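Local coordinates for protein S-adenosylmethionine:2-demethylmenaquinone methyltransferase (Geobacillus kaustophilus, PDB 2PCN) that belongs to the RraA-like family of alpha/beta proteins and assembles here from three chains, at residues N43-V46 with R47-L50; A77-A80 with C81-L85; D5-D8 with Q9-E13; E51-P54 with P55-L59. All coordinates share one frame; numbering follows the deposited sequence.

Contact 1 of 4, residues N43-V46 with R47-L50; sequences NVLV and REAL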
loop_
_atom_site.group_PDB
_atom_site.type_symbol
_atom_site.label_atom_id
_atom_site.label_comp_id
_atom_site.label_asym_id
_atom_site.label_seq_id
_atom_site.Cartn_x
_atom_site.Cartn_y
_atom_site.Cartn_z
ATOM N N ASN A 43 18.267 -15.709 -8.989
ATOM C CA ASN A 43 17.535 -16.551 -8.046
ATOM C C ASN A 43 17.776 -18.055 -8.119
ATOM O O ASN A 43 16.989 -18.835 -7.578
ATOM C CB ASN A 43 16.028 -16.250 -8.145
ATOM C CG ASN A 43 15.339 -16.984 -9.287
ATOM O OD1 ASN A 43 15.974 -17.442 -10.236
ATOM N ND2 ASN A 43 14.014 -17.085 -9.200
ATOM N N VAL A 44 18.861 -18.471 -8.767
ATOM C CA VAL A 44 19.164 -19.897 -8.855
ATOM C C VAL A 44 19.325 -20.486 -7.456
ATOM O O VAL A 44 18.839 -21.580 -7.176
ATOM C CB VAL A 44 20.459 -20.152 -9.645
ATOM C CG1 VAL A 44 20.876 -21.616 -9.503
ATOM C CG2 VAL A 44 20.244 -19.801 -11.108
ATOM N N LEU A 45 20.012 -19.761 -6.580
ATOM C CA LEU A 45 20.216 -20.232 -5.219
ATOM C C LEU A 45 18.938 -20.149 -4.396
ATOM O O LEU A 45 18.784 -20.867 -3.409
ATOM C CB LEU A 45 21.340 -19.442 -4.548
ATOM C CG LEU A 45 22.701 -19.742 -5.185
ATOM C CD1 LEU A 45 23.773 -18.874 -4.547
ATOM C CD2 LEU A 45 23.023 -21.226 -5.008
ATOM N N VAL A 46 18.023 -19.271 -4.796
ATOM C CA VAL A 46 16.749 -19.162 -4.090
ATOM C C VAL A 46 16.000 -20.457 -4.388
ATOM O O VAL A 46 15.426 -21.080 -3.495
ATOM C CB VAL A 46 15.907 -17.966 -4.593
ATOM C CG1 VAL A 46 14.556 -17.948 -3.889
ATOM C CG2 VAL A 46 16.653 -16.663 -4.336
ATOM N N ARG A 47 16.023 -20.869 -5.653
ATOM C CA ARG A 47 15.349 -22.100 -6.043
ATOM C C ARG A 47 15.959 -23.318 -5.362
ATOM O O ARG A 47 15.242 -24.152 -4.817
ATOM C CB ARG A 47 15.396 -22.289 -7.560
ATOM C CG ARG A 47 14.850 -23.640 -8.000
ATOM C CD ARG A 47 14.392 -23.626 -9.442
ATOM N NE ARG A 47 13.617 -24.827 -9.748
ATOM C CZ ARG A 47 12.695 -24.904 -10.701
ATOM N NH1 ARG A 47 12.424 -23.844 -11.454
ATOM N NH2 ARG A 47 12.038 -26.040 -10.897
ATOM N N GLU A 48 17.282 -23.427 -5.387
ATOM C CA GLU A 48 17.936 -24.577 -4.774
ATOM C C GLU A 48 17.628 -24.663 -3.282
ATOM O O GLU A 48 17.453 -25.758 -2.739
ATOM C CB GLU A 48 19.447 -24.514 -5.008
ATOM C CG GLU A 48 19.810 -24.327 -6.473
ATOM C CD GLU A 48 21.251 -24.682 -6.774
ATOM O OE1 GLU A 48 22.139 -24.277 -5.995
ATOM O OE2 GLU A 48 21.492 -25.361 -7.797
ATOM N N ALA A 49 17.554 -23.510 -2.621
ATOM C CA ALA A 49 17.244 -23.475 -1.199
ATOM C C ALA A 49 15.825 -24.001 -0.969
ATOM O O ALA A 49 15.596 -24.858 -0.110
ATOM C CB ALA A 49 17.368 -22.041 -0.666
ATOM N N LEU A 50 14.874 -23.491 -1.743
ATOM C CA LEU A 50 13.484 -23.918 -1.604
ATOM C C LEU A 50 13.303 -25.409 -1.854
ATOM O O LEU A 50 12.380 -26.024 -1.324
ATOM C CB LEU A 50 12.584 -23.136 -2.567
ATOM C CG LEU A 50 12.412 -21.648 -2.272
ATOM C CD1 LEU A 50 11.598 -20.996 -3.383
ATOM C CD2 LEU A 50 11.727 -21.476 -0.921
#
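Asn43 accepts, through its carbonyl O, a bond of 3.0 Å from Arg47 N at the start of helix 44-52. Although it holds the N-cap position, its side chain makes no capping bond. The amide is used outside the helix instead: ND2 is bonded to Leu71 O of strand 70-72, OD1 has a weak bond with Lys119 NZ, and a bound acetate ion lies about 3 Å from the side chain. Val44 comes next, its O taking the N-H of Glu48 while Glu48 CG closes in on the same oxygen at 3.0 Å. The two side chains run side by side in the same direction, and Val44 CG1, set opposite its own backbone N (chi1 170°), rests 4.1 Å from Glu48 CD. The extended Glu48 chain carries the carboxylate back toward the first turn, where the helix dipole would probably favour its negative charge. Leu45 meets that carboxylate obliquely, its CD2 being 3.3 Å from Glu48 OE1. Its carbonyl bond is less well aligned, since Ala49 N stands 39° above the carbonyl plane. Val46 accepts from Leu50 N in a straighter bond (166° at the hydrogen), and an apolar contact of 4.3 Å between Val46 CG1 and Leu50 CD1 runs beside it. Arg47 reaches away as a nearly straight chain to a salt bridge with Glu51. As the helix of the beta-alpha-beta unit 30-38, 44-52, 58-62, this run lays Val46 and Ala49 on Val37 and Leu59 of the two strands, while Arg47 and Leu50 pack against Leu76 of helix 74-82.

Contact 2 of 4, residues A77-A80 with C81-L85; sequences AQIA and CERGL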
loop_
_atom_site.group_PDB
_atom_site.type_symbol
_atom_site.label_atom_id
_atom_site.label_comp_id
_atom_site.label_asym_id
_atom_site.label_seq_id
_atom_site.Cartn_x
_atom_site.Cartn_y
_atom_site.Cartn_z
ATOM N N ALA A 77 7.074 -20.603 -5.522
ATOM C CA ALA A 77 6.153 -20.556 -4.390
ATOM C C ALA A 77 5.475 -21.923 -4.284
ATOM O O ALA A 77 5.206 -22.419 -3.192
ATOM C CB ALA A 77 5.107 -19.463 -4.597
ATOM N N GLN A 78 5.212 -22.528 -5.435
ATOM C CA GLN A 78 4.582 -23.843 -5.481
ATOM C C GLN A 78 5.496 -24.869 -4.810
ATOM O O GLN A 78 5.033 -25.733 -4.062
ATOM C CB GLN A 78 4.326 -24.230 -6.934
ATOM C CG GLN A 78 3.601 -25.543 -7.129
ATOM C CD GLN A 78 3.248 -25.774 -8.584
ATOM O OE1 GLN A 78 4.128 -25.922 -9.430
ATOM N NE2 GLN A 78 1.957 -25.791 -8.884
ATOM N N ILE A 79 6.794 -24.774 -5.082
ATOM C CA ILE A 79 7.753 -25.693 -4.477
ATOM C C ILE A 79 7.686 -25.518 -2.964
ATOM O O ILE A 79 7.676 -26.496 -2.213
ATOM C CB ILE A 79 9.200 -25.402 -4.957
ATOM C CG1 ILE A 79 9.320 -25.673 -6.458
ATOM C CG2 ILE A 79 10.194 -26.260 -4.181
ATOM C CD1 ILE A 79 10.666 -25.304 -7.035
ATOM N N ALA A 80 7.629 -24.266 -2.519
ATOM C CA ALA A 80 7.557 -23.978 -1.094
ATOM C C ALA A 80 6.329 -24.641 -0.469
ATOM O O ALA A 80 6.391 -25.135 0.657
ATOM C CB ALA A 80 7.523 -22.469 -0.860
ATOM N N CYS A 81 5.216 -24.653 -1.196
ATOM C CA CYS A 81 3.996 -25.282 -0.693
ATOM C C CYS A 81 4.125 -26.801 -0.679
ATOM O O CYS A 81 3.747 -27.457 0.288
ATOM C CB CYS A 81 2.792 -24.900 -1.554
ATOM S SG CYS A 81 2.267 -23.189 -1.377
ATOM N N GLU A 82 4.663 -27.353 -1.761
ATOM C CA GLU A 82 4.826 -28.797 -1.880
ATOM C C GLU A 82 5.765 -29.385 -0.828
ATOM O O GLU A 82 5.579 -30.523 -0.394
ATOM C CB GLU A 82 5.344 -29.155 -3.276
ATOM C CG GLU A 82 4.502 -28.595 -4.405
ATOM C CD GLU A 82 5.053 -28.932 -5.777
ATOM O OE1 GLU A 82 6.290 -29.023 -5.918
ATOM O OE2 GLU A 82 4.250 -29.087 -6.720
ATOM N N ARG A 83 6.769 -28.619 -0.412
ATOM C CA ARG A 83 7.718 -29.127 0.574
ATOM C C ARG A 83 7.411 -28.677 2.002
ATOM O O ARG A 83 8.214 -28.866 2.912
ATOM C CB ARG A 83 9.147 -28.742 0.163
ATOM C CG ARG A 83 9.493 -29.203 -1.243
ATOM C CD ARG A 83 10.984 -29.132 -1.554
ATOM N NE ARG A 83 11.775 -29.963 -0.650
ATOM C CZ ARG A 83 12.434 -29.502 0.408
ATOM N NH1 ARG A 83 12.409 -28.208 0.696
ATOM N NH2 ARG A 83 13.113 -30.337 1.188
ATOM N N GLY A 84 6.237 -28.080 2.185
ATOM C CA GLY A 84 5.810 -27.644 3.502
ATOM C C GLY A 84 6.597 -26.550 4.198
ATOM O O GLY A 84 6.746 -26.581 5.417
ATOM N N LEU A 85 7.097 -25.576 3.447
ATOM C CA LEU A 85 7.839 -24.485 4.062
ATOM C C LEU A 85 6.840 -23.510 4.691
ATOM O O LEU A 85 5.670 -23.476 4.304
ATOM C CB LEU A 85 8.705 -23.773 3.014
ATOM C CG LEU A 85 9.888 -24.575 2.445
ATOM C CD1 LEU A 85 9.390 -25.836 1.774
ATOM C CD2 LEU A 85 10.661 -23.723 1.449
#
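Gln78 and Glu82, one helical turn apart, meet through an aliphatic carbon and a carboxylate: Gln78 CG lies 3.6 Å from Glu82 OE2. The two chains slant across one another, yet their amide and carboxylate planes are only 4° from parallel. Glu82 CG also presses on the Gln78 carbonyl, 2.9 Å from the O that accepts Glu82 N; with CG beside its own backbone N (chi1 -54°), the extended chain runs back over the preceding turn. On another side of the helix Ile79 CG2 lies alongside Arg83 CD at 4.0 Å. The helix then closes in a Schellman motif, with Leu85 N bonded to Ala80 O at 2.9 Å and Gly84 N to Cys81 O at 3.2 Å. Gly84 is the C-prime residue, and its positive phi (65°) suits glycine. This reversal swings Leu85 back over the last turn, where its CD2 sits 4.1 Å from Ala80 CB and its CD1 3.3 Å from Ala80 O. Farther out, the bent Arg83 chain delivers NH1 to two carbonyl oxygens, those of Leu50 and Val53, which fixes its guanidinium beside helix 44-52. Leu85 packs on the side chains of the same two residues, and Gly84 is joined to Gly56 through the backbone.

Contact 3 of 4, residues D5-D8 with Q9-E13; sequences DLCD and QFLDE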
loop_
_atom_site.group_PDB
_atom_site.type_symbol
_atom_site.label_atom_id
_atom_site.label_comp_id
_atom_site.label_asym_id
_atom_site.label_seq_id
_atom_site.Cartn_x
_atom_site.Cartn_y
_atom_site.Cartn_z
ATOM N N ASP A 5 2.533 -9.581 20.628
ATOM C CA ASP A 5 2.663 -10.319 21.883
ATOM C C ASP A 5 4.106 -10.725 22.150
ATOM O O ASP A 5 4.565 -10.692 23.292
ATOM C CB ASP A 5 1.776 -11.569 21.876
ATOM C CG ASP A 5 0.297 -11.237 21.897
ATOM O OD1 ASP A 5 -0.071 -10.196 22.479
ATOM O OD2 ASP A 5 -0.501 -12.023 21.349
ATOM N N LEU A 6 4.820 -11.109 21.096
ATOM C CA LEU A 6 6.219 -11.509 21.228
ATOM C C LEU A 6 7.078 -10.337 21.690
ATOM O O LEU A 6 7.998 -10.510 22.492
ATOM C CB LEU A 6 6.738 -12.049 19.895
ATOM C CG LEU A 6 6.078 -13.359 19.462
ATOM C CD1 LEU A 6 6.509 -13.723 18.046
ATOM C CD2 LEU A 6 6.454 -14.460 20.453
ATOM N N CYS A 7 6.785 -9.143 21.185
ATOM C CA CYS A 7 7.549 -7.977 21.597
ATOM C C CYS A 7 7.281 -7.662 23.070
ATOM O O CYS A 7 8.204 -7.341 23.814
ATOM C CB CYS A 7 7.209 -6.766 20.719
ATOM S SG CYS A 7 7.949 -6.826 19.052
ATOM N N ASP A 8 6.027 -7.774 23.497
ATOM C CA ASP A 8 5.681 -7.489 24.890
ATOM C C ASP A 8 6.394 -8.428 25.860
ATOM O O ASP A 8 6.843 -8.006 26.923
ATOM C CB ASP A 8 4.168 -7.598 25.112
ATOM C CG ASP A 8 3.390 -6.491 24.421
ATOM O OD1 ASP A 8 4.021 -5.548 23.897
ATOM O OD2 ASP A 8 2.142 -6.560 24.412
ATOM N N GLN A 9 6.503 -9.698 25.484
ATOM C CA GLN A 9 7.149 -10.699 26.331
ATOM C C GLN A 9 8.665 -10.837 26.197
ATOM O O GLN A 9 9.358 -11.041 27.196
ATOM C CB GLN A 9 6.549 -12.084 26.070
ATOM C CG GLN A 9 5.111 -12.278 26.498
ATOM C CD GLN A 9 4.651 -13.711 26.288
ATOM O OE1 GLN A 9 5.202 -14.645 26.876
ATOM N NE2 GLN A 9 3.643 -13.893 25.443
ATOM N N PHE A 10 9.178 -10.725 24.973
ATOM C CA PHE A 10 10.608 -10.931 24.729
ATOM C C PHE A 10 11.360 -9.834 23.976
ATOM O O PHE A 10 12.363 -10.125 23.325
ATOM C CB PHE A 10 10.795 -12.234 23.948
ATOM C CG PHE A 10 10.029 -13.400 24.504
ATOM C CD1 PHE A 10 10.437 -14.026 25.678
ATOM C CD2 PHE A 10 8.899 -13.881 23.846
ATOM C CE1 PHE A 10 9.734 -15.118 26.186
ATOM C CE2 PHE A 10 8.190 -14.968 24.344
ATOM C CZ PHE A 10 8.610 -15.591 25.519
ATOM N N LEU A 11 10.913 -8.587 24.066
ATOM C CA LEU A 11 11.581 -7.514 23.336
ATOM C C LEU A 11 13.102 -7.488 23.500
ATOM O O LEU A 11 13.826 -7.241 22.535
ATOM C CB LEU A 11 11.001 -6.152 23.730
ATOM C CG LEU A 11 11.544 -4.944 22.954
ATOM C CD1 LEU A 11 11.347 -5.154 21.459
ATOM C CD2 LEU A 11 10.835 -3.679 23.413
ATOM N N ASP A 12 13.588 -7.746 24.710
ATOM C CA ASP A 12 15.027 -7.726 24.971
ATOM C C ASP A 12 15.815 -8.791 24.206
ATOM O O ASP A 12 17.026 -8.665 24.033
ATOM C CB ASP A 12 15.300 -7.867 26.473
ATOM C CG ASP A 12 14.781 -9.174 27.045
ATOM O OD1 ASP A 12 15.163 -10.245 26.532
ATOM O OD2 ASP A 12 13.997 -9.128 28.014
ATOM N N GLU A 13 15.130 -9.836 23.753
ATOM C CA GLU A 13 15.777 -10.914 23.007
ATOM C C GLU A 13 15.403 -10.858 21.534
ATOM O O GLU A 13 15.699 -11.786 20.779
ATOM C CB GLU A 13 15.347 -12.274 23.550
ATOM C CG GLU A 13 15.805 -12.582 24.954
ATOM C CD GLU A 13 15.286 -13.921 25.431
ATOM O OE1 GLU A 13 14.050 -14.075 25.523
ATOM O OE2 GLU A 13 16.111 -14.819 25.706
HETATM O O HOH W 1 2.065 -11.078 25.543
#
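Asp5 O and Leu6 O accept ordinary helical bonds from Gln9 N and Phe10 N, whereas the next one, from Leu11 N to Cys7 O, is weak and bent to 123°. On the side-chain level, Gln9 lies back along the preceding turn, CG 3.6 Å from Asp5 O. A water lies between them, accepting from Gln9 NE2 at 3.2 Å and donating only weakly to Asp5 O, a loose bridge from the amide to the backbone one turn earlier. Phe10 CD2 touches Leu6 CD2 at 4.2 Å, and one face of its ring is covered near the rim by Gln9 CB, 3.7 Å above the plane. Past this point the coil tightens into a 3₁₀ segment, residues 11-13, in which Glu13 N bonds Phe10 O at 2.8 Å. Leu11 CB comes within 3.0 Å of Cys7 O, and Leu11 CD1 makes a loose contact of 4.5 Å with Cys7 SG. Leu11 shares the flank of Cys7 and Asp8 that faces the second subunit: Cys7 packs on Pro114, Leu11 on Lys116, and Asp8 forms a salt bridge with Arg95, all three partners belonging to that neighbouring chain. Phe10 instead packs on Leu156 of its own chain, while Glu13 pairs with Lys154 and Lys159.

Contact 4 of 4, residues E51-P54 with P55-L59; sequences ETVP and PGTVL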
loop_
_atom_site.group_PDB
_atom_site.type_symbol
_atom_site.label_atom_id
_atom_site.label_comp_id
_atom_site.label_asym_id
_atom_site.label_seq_id
_atom_site.Cartn_x
_atom_site.Cartn_y
_atom_site.Cartn_z
ATOM N N GLU A 51 14.188 -25.990 -2.656
ATOM C CA GLU A 51 14.093 -27.412 -2.969
ATOM C C GLU A 51 14.812 -28.285 -1.947
ATOM O O GLU A 51 14.658 -29.504 -1.962
ATOM C CB GLU A 51 14.682 -27.691 -4.356
ATOM C CG GLU A 51 14.108 -26.836 -5.471
ATOM C CD GLU A 51 14.791 -27.082 -6.804
ATOM O OE1 GLU A 51 16.038 -27.132 -6.835
ATOM O OE2 GLU A 51 14.084 -27.212 -7.824
ATOM N N THR A 52 15.573 -27.668 -1.045
ATOM C CA THR A 52 16.332 -28.437 -0.063
ATOM C C THR A 52 16.148 -28.153 1.428
ATOM O O THR A 52 16.420 -29.030 2.245
ATOM C CB THR A 52 17.836 -28.342 -0.368
ATOM O OG1 THR A 52 18.245 -26.969 -0.303
ATOM C CG2 THR A 52 18.129 -28.890 -1.762
ATOM N N VAL A 53 15.698 -26.957 1.806
ATOM C CA VAL A 53 15.536 -26.665 3.233
ATOM C C VAL A 53 14.463 -27.532 3.908
ATOM O O VAL A 53 13.527 -28.000 3.262
ATOM C CB VAL A 53 15.218 -25.168 3.483
ATOM C CG1 VAL A 53 16.358 -24.308 2.970
ATOM C CG2 VAL A 53 13.902 -24.782 2.810
ATOM N N PRO A 54 14.599 -27.761 5.225
ATOM C CA PRO A 54 13.648 -28.575 5.991
ATOM C C PRO A 54 12.240 -27.990 6.029
ATOM O O PRO A 54 12.058 -26.782 5.891
ATOM C CB PRO A 54 14.268 -28.612 7.390
ATOM C CG PRO A 54 15.724 -28.427 7.133
ATOM C CD PRO A 54 15.730 -27.353 6.076
ATOM N N PRO A 55 11.225 -28.848 6.214
ATOM C CA PRO A 55 9.838 -28.379 6.275
ATOM C C PRO A 55 9.694 -27.412 7.452
ATOM O O PRO A 55 10.352 -27.581 8.482
ATOM C CB PRO A 55 9.045 -29.670 6.497
ATOM C CG PRO A 55 9.899 -30.711 5.832
ATOM C CD PRO A 55 11.285 -30.318 6.287
ATOM N N GLY A 56 8.842 -26.403 7.300
ATOM C CA GLY A 56 8.638 -25.440 8.371
ATOM C C GLY A 56 9.586 -24.255 8.325
ATOM O O GLY A 56 9.420 -23.282 9.065
ATOM N N THR A 57 10.581 -24.332 7.449
ATOM C CA THR A 57 11.570 -23.266 7.304
ATOM C C THR A 57 10.992 -21.992 6.699
ATOM O O THR A 57 10.049 -22.034 5.909
ATOM C CB THR A 57 12.735 -23.703 6.375
ATOM O OG1 THR A 57 13.448 -24.793 6.966
ATOM C CG2 THR A 57 13.700 -22.541 6.136
ATOM N N VAL A 58 11.567 -20.861 7.088
ATOM C CA VAL A 58 11.192 -19.569 6.535
ATOM C C VAL A 58 12.461 -19.128 5.814
ATOM O O VAL A 58 13.484 -18.882 6.451
ATOM C CB VAL A 58 10.852 -18.525 7.619
ATOM C CG1 VAL A 58 10.747 -17.143 6.981
ATOM C CG2 VAL A 58 9.529 -18.876 8.291
ATOM N N LEU A 59 12.405 -19.059 4.490
ATOM C CA LEU A 59 13.570 -18.646 3.719
ATOM C C LEU A 59 13.642 -17.127 3.681
ATOM O O LEU A 59 12.680 -16.465 3.292
ATOM C CB LEU A 59 13.487 -19.185 2.288
ATOM C CG LEU A 59 14.734 -18.902 1.439
ATOM C CD1 LEU A 59 15.886 -19.762 1.934
ATOM C CD2 LEU A 59 14.454 -19.199 -0.019
#
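Pro54 O takes two hydrogen bonds from Thr57, a short one of 2.7 Å from Thr57 OG1 and a longer one of 3.3 Å from Thr57 N. Both donors approach from the same face of the carbonyl plane, each tilted 32° from it. The hydroxyl is placed by its first torsion (chi1 -64°), which puts OG1 next to the backbone N of Thr57 and lets one residue grip a single acceptor twice. Pro54 CD also lies 3.5 Å from Thr57 OG1. The main-chain bond closes a type II beta turn from Pro54 to Thr57. Pro55 and Gly56 are its corner residues; Gly56, at phi 89°, adopts a backbone geometry in which a beta carbon would collide with the carbonyl O of Pro55.

Apolar contacts line the approach to the turn. Val53 crosses Thr57 at about a right angle, its CG2 lying 3.9 Å from Thr57 CB. The consecutive proline rings abut, with Pro54 CB 3.6 Å from Pro55 CD.

The turn is the return leg of a beta-alpha-beta unit, leading from the end of helix 44-52 into strand 58-62. Val53 and Thr57 both pack on Ala35 of strand 30-38, Val53 also meets Leu85, and Leu59 enters the sheet with its side chain against Val46, Ala49 and Leu50 of the helix.

In the fold
Contacts 1, 2 and 4 form one cluster, with centres 8 to 12 Å apart, while contact 3 stands alone, 25 to 32 Å from them between centres. Along the chain the order is 3, 1, 4, 2. Contacts 1 and 4 are consecutive, sharing helix 44-52 and its passage into strand 58-62, and they meet through Leu59. Contact 2, at the end of helix 74-82, docks on both through Arg83, and the backbone pairing of its glycine turn with that of contact 4 joins the two helix-end loops. Contact 3, on helix 3-10, lies across the chain's centre from contact 1 and takes part in the contact with a second subunit.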